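Local coordinates for putative calcium binding protein (Streptomyces coelicolor, PDB 3AKB) that binds calcium ions through EF-hand loops and probably takes part in calcium-mediated regulation, at residues A[21-26]-A[52-57]. The protein carries 2 engineered substitutions. Residues are numbered along the deposited sequence; the frame is centred on the assembly and turned at random.
Sequences IDRSDF and GAEALW. With CA (calcium ion), chain H; CA (calcium ion), chain E.
One face of the Trp-57 indole lies against the start of helix 23-37: Arg-23 N sits over the ring 3.6 Å above its plane, Asp-22 C lies nearer the rim, and Arg-23 CB makes a CH-pi contact over the five-membered ring, 3.8 Å from its centroid. At the edge of the indole, CE3 meets Phe-26 CE2 at 3.8 Å. The Phe-26 ring takes Trp-57 CB over one face in a second CH-pi contact, 4.1 Å from its centroid, and has Asp-22 O in plane at its edge; its CE1 presses on Leu-56 CG at 3.6 Å. With CG anti to the backbone N (chi1 -170°), Arg-23 runs its CG past Trp-57 CD1, and a water bridges its NH1 to Glu-54 OE2. Asp-25 chelates a calcium ion through both carboxylate oxygens, and its OD2 accepts the Asp-22 N-H at 2.9 Å. Asp-22 OD2 binds a second calcium ion, shared with His-20, and a water that also ligates the first. The contact packs the exiting helix of the first EF-hand against helix 44-64, which enters the second; Ile-21 pairs with Ile-72 in the short antiparallel sheet joining the loops, and helix 89-107 packs on Ala-53 and Leu-56.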
loop_
_atom_site.group_PDB
_atom_site.type_symbol
_atom_site.label_atom_id
_atom_site.label_comp_id
_atom_site.label_asym_id
_atom_site.label_seq_id
_atom_site.Cartn_x
_atom_site.Cartn_y
_atom_site.Cartn_z
ATOM N N ILE A 21 10.516 -9.405 -0.884
ATOM C CA ILE A 21 10.084 -8.056 -1.261
ATOM C C ILE A 21 11.294 -7.296 -1.810
ATOM O O ILE A 21 12.338 -7.232 -1.134
ATOM C CB ILE A 21 9.483 -7.318 -0.057
ATOM C CG1 ILE A 21 8.327 -8.150 0.536
ATOM C CG2 ILE A 21 8.985 -5.932 -0.483
ATOM C CD1 ILE A 21 7.995 -7.840 1.977
ATOM N N ASP A 22 11.135 -6.759 -3.027
ATOM C CA ASP A 22 12.128 -5.944 -3.760
ATOM C C ASP A 22 11.547 -4.567 -4.046
ATOM O O ASP A 22 10.330 -4.370 -4.026
ATOM C CB ASP A 22 12.351 -6.488 -5.198
ATOM C CG ASP A 22 13.162 -7.735 -5.263
ATOM O OD1 ASP A 22 14.163 -7.922 -4.526
ATOM O OD2 ASP A 22 12.769 -8.552 -6.119
ATOM N N ARG A 23 12.422 -3.631 -4.422
ATOM C CA ARG A 23 11.934 -2.346 -4.909
ATOM C C ARG A 23 10.981 -2.586 -6.077
ATOM O O ARG A 23 10.010 -1.872 -6.222
ATOM C CB ARG A 23 13.070 -1.419 -5.330
ATOM C CG ARG A 23 12.594 -0.001 -5.603
ATOM C CD ARG A 23 13.720 0.853 -6.110
ATOM N NE ARG A 23 13.981 0.571 -7.511
ATOM C CZ ARG A 23 14.723 1.339 -8.295
ATOM N NH1 ARG A 23 15.313 2.434 -7.803
ATOM N NH2 ARG A 23 14.889 0.979 -9.557
ATOM N N SER A 24 11.260 -3.602 -6.890
ATOM C CA SER A 24 10.454 -3.867 -8.088
ATOM C C SER A 24 9.017 -4.276 -7.750
ATOM O O SER A 24 8.098 -4.060 -8.547
ATOM C CB SER A 24 11.090 -4.895 -9.003
ATOM O OG SER A 24 11.240 -6.114 -8.330
ATOM N N ASP A 25 8.788 -4.838 -6.568
ATOM C CA ASP A 25 7.404 -5.140 -6.162
ATOM C C ASP A 25 6.608 -3.851 -6.072
ATOM O O ASP A 25 5.441 -3.784 -6.509
ATOM C CB ASP A 25 7.383 -5.825 -4.791
ATOM C CG ASP A 25 7.728 -7.323 -4.835
ATOM O OD1 ASP A 25 7.084 -8.105 -5.587
ATOM O OD2 ASP A 25 8.659 -7.723 -4.084
ATOM N N PHE A 26 7.249 -2.829 -5.504
ATOM C CA PHE A 26 6.633 -1.501 -5.303
ATOM C C PHE A 26 6.478 -0.734 -6.613
ATOM O O PHE A 26 5.416 -0.158 -6.863
ATOM C CB PHE A 26 7.450 -0.701 -4.290
ATOM C CG PHE A 26 7.267 -1.161 -2.871
ATOM C CD1 PHE A 26 6.338 -0.523 -2.040
ATOM C CD2 PHE A 26 8.040 -2.207 -2.346
ATOM C CE1 PHE A 26 6.158 -0.932 -0.728
ATOM C CE2 PHE A 26 7.843 -2.612 -1.031
ATOM C CZ PHE A 26 6.897 -1.974 -0.233
ATOM N N GLY A 52 6.681 8.162 -4.489
ATOM C CA GLY A 52 6.124 7.727 -3.205
ATOM C C GLY A 52 6.317 6.246 -2.960
ATOM O O GLY A 52 6.595 5.828 -1.842
ATOM N N ALA A 53 6.193 5.448 -4.022
ATOM C CA ALA A 53 6.374 4.005 -3.908
ATOM C C ALA A 53 7.814 3.687 -3.535
ATOM O O ALA A 53 8.051 2.816 -2.690
ATOM C CB ALA A 53 6.020 3.316 -5.213
ATOM N N GLU A 54 8.767 4.413 -4.123
ATOM C CA GLU A 54 10.192 4.197 -3.790
ATOM C C GLU A 54 10.461 4.551 -2.319
ATOM O O GLU A 54 11.222 3.844 -1.617
ATOM C CB GLU A 54 11.112 4.974 -4.735
ATOM C CG GLU A 54 12.605 4.569 -4.625
ATOM C CD GLU A 54 13.376 5.254 -3.506
ATOM O OE1 GLU A 54 12.862 6.223 -2.921
ATOM O OE2 GLU A 54 14.518 4.809 -3.218
ATOM N N ALA A 55 9.852 5.644 -1.861
ATOM C CA ALA A 55 10.032 6.059 -0.474
ATOM C C ALA A 55 9.452 5.022 0.498
ATOM O O ALA A 55 10.025 4.779 1.559
ATOM C CB ALA A 55 9.393 7.421 -0.260
ATOM N N LEU A 56 8.334 4.413 0.123
ATOM C CA LEU A 56 7.732 3.388 0.983
ATOM C C LEU A 56 8.637 2.162 1.027
ATOM O O LEU A 56 8.820 1.581 2.089
ATOM C CB LEU A 56 6.321 3.032 0.520
ATOM C CG LEU A 56 5.521 1.996 1.323
ATOM C CD1 LEU A 56 5.611 2.251 2.823
ATOM C CD2 LEU A 56 4.078 2.046 0.859
ATOM N N TRP A 57 9.163 1.753 -0.127
ATOM C CA TRP A 57 10.142 0.697 -0.162
ATOM C C TRP A 57 11.296 0.984 0.800
ATOM O O TRP A 57 11.666 0.107 1.578
ATOM C CB TRP A 57 10.667 0.517 -1.600
ATOM C CG TRP A 57 12.024 -0.116 -1.622
ATOM C CD1 TRP A 57 13.204 0.483 -1.990
ATOM C CD2 TRP A 57 12.356 -1.464 -1.232
ATOM N NE1 TRP A 57 14.248 -0.414 -1.879
ATOM C CE2 TRP A 57 13.758 -1.609 -1.404
ATOM C CE3 TRP A 57 11.608 -2.562 -0.761
ATOM C CZ2 TRP A 57 14.426 -2.816 -1.133
ATOM C CZ3 TRP A 57 12.286 -3.756 -0.472
ATOM C CH2 TRP A 57 13.677 -3.873 -0.665
HETATM CA CA CA H . 14.148 -10.179 -6.325
HETATM CA CA CA E . 8.607 -10.056 -4.775
HETATM O O HOH W 1 10.242 -9.414 -6.351
HETATM O O HOH W 2 15.785 3.702 -5.343
#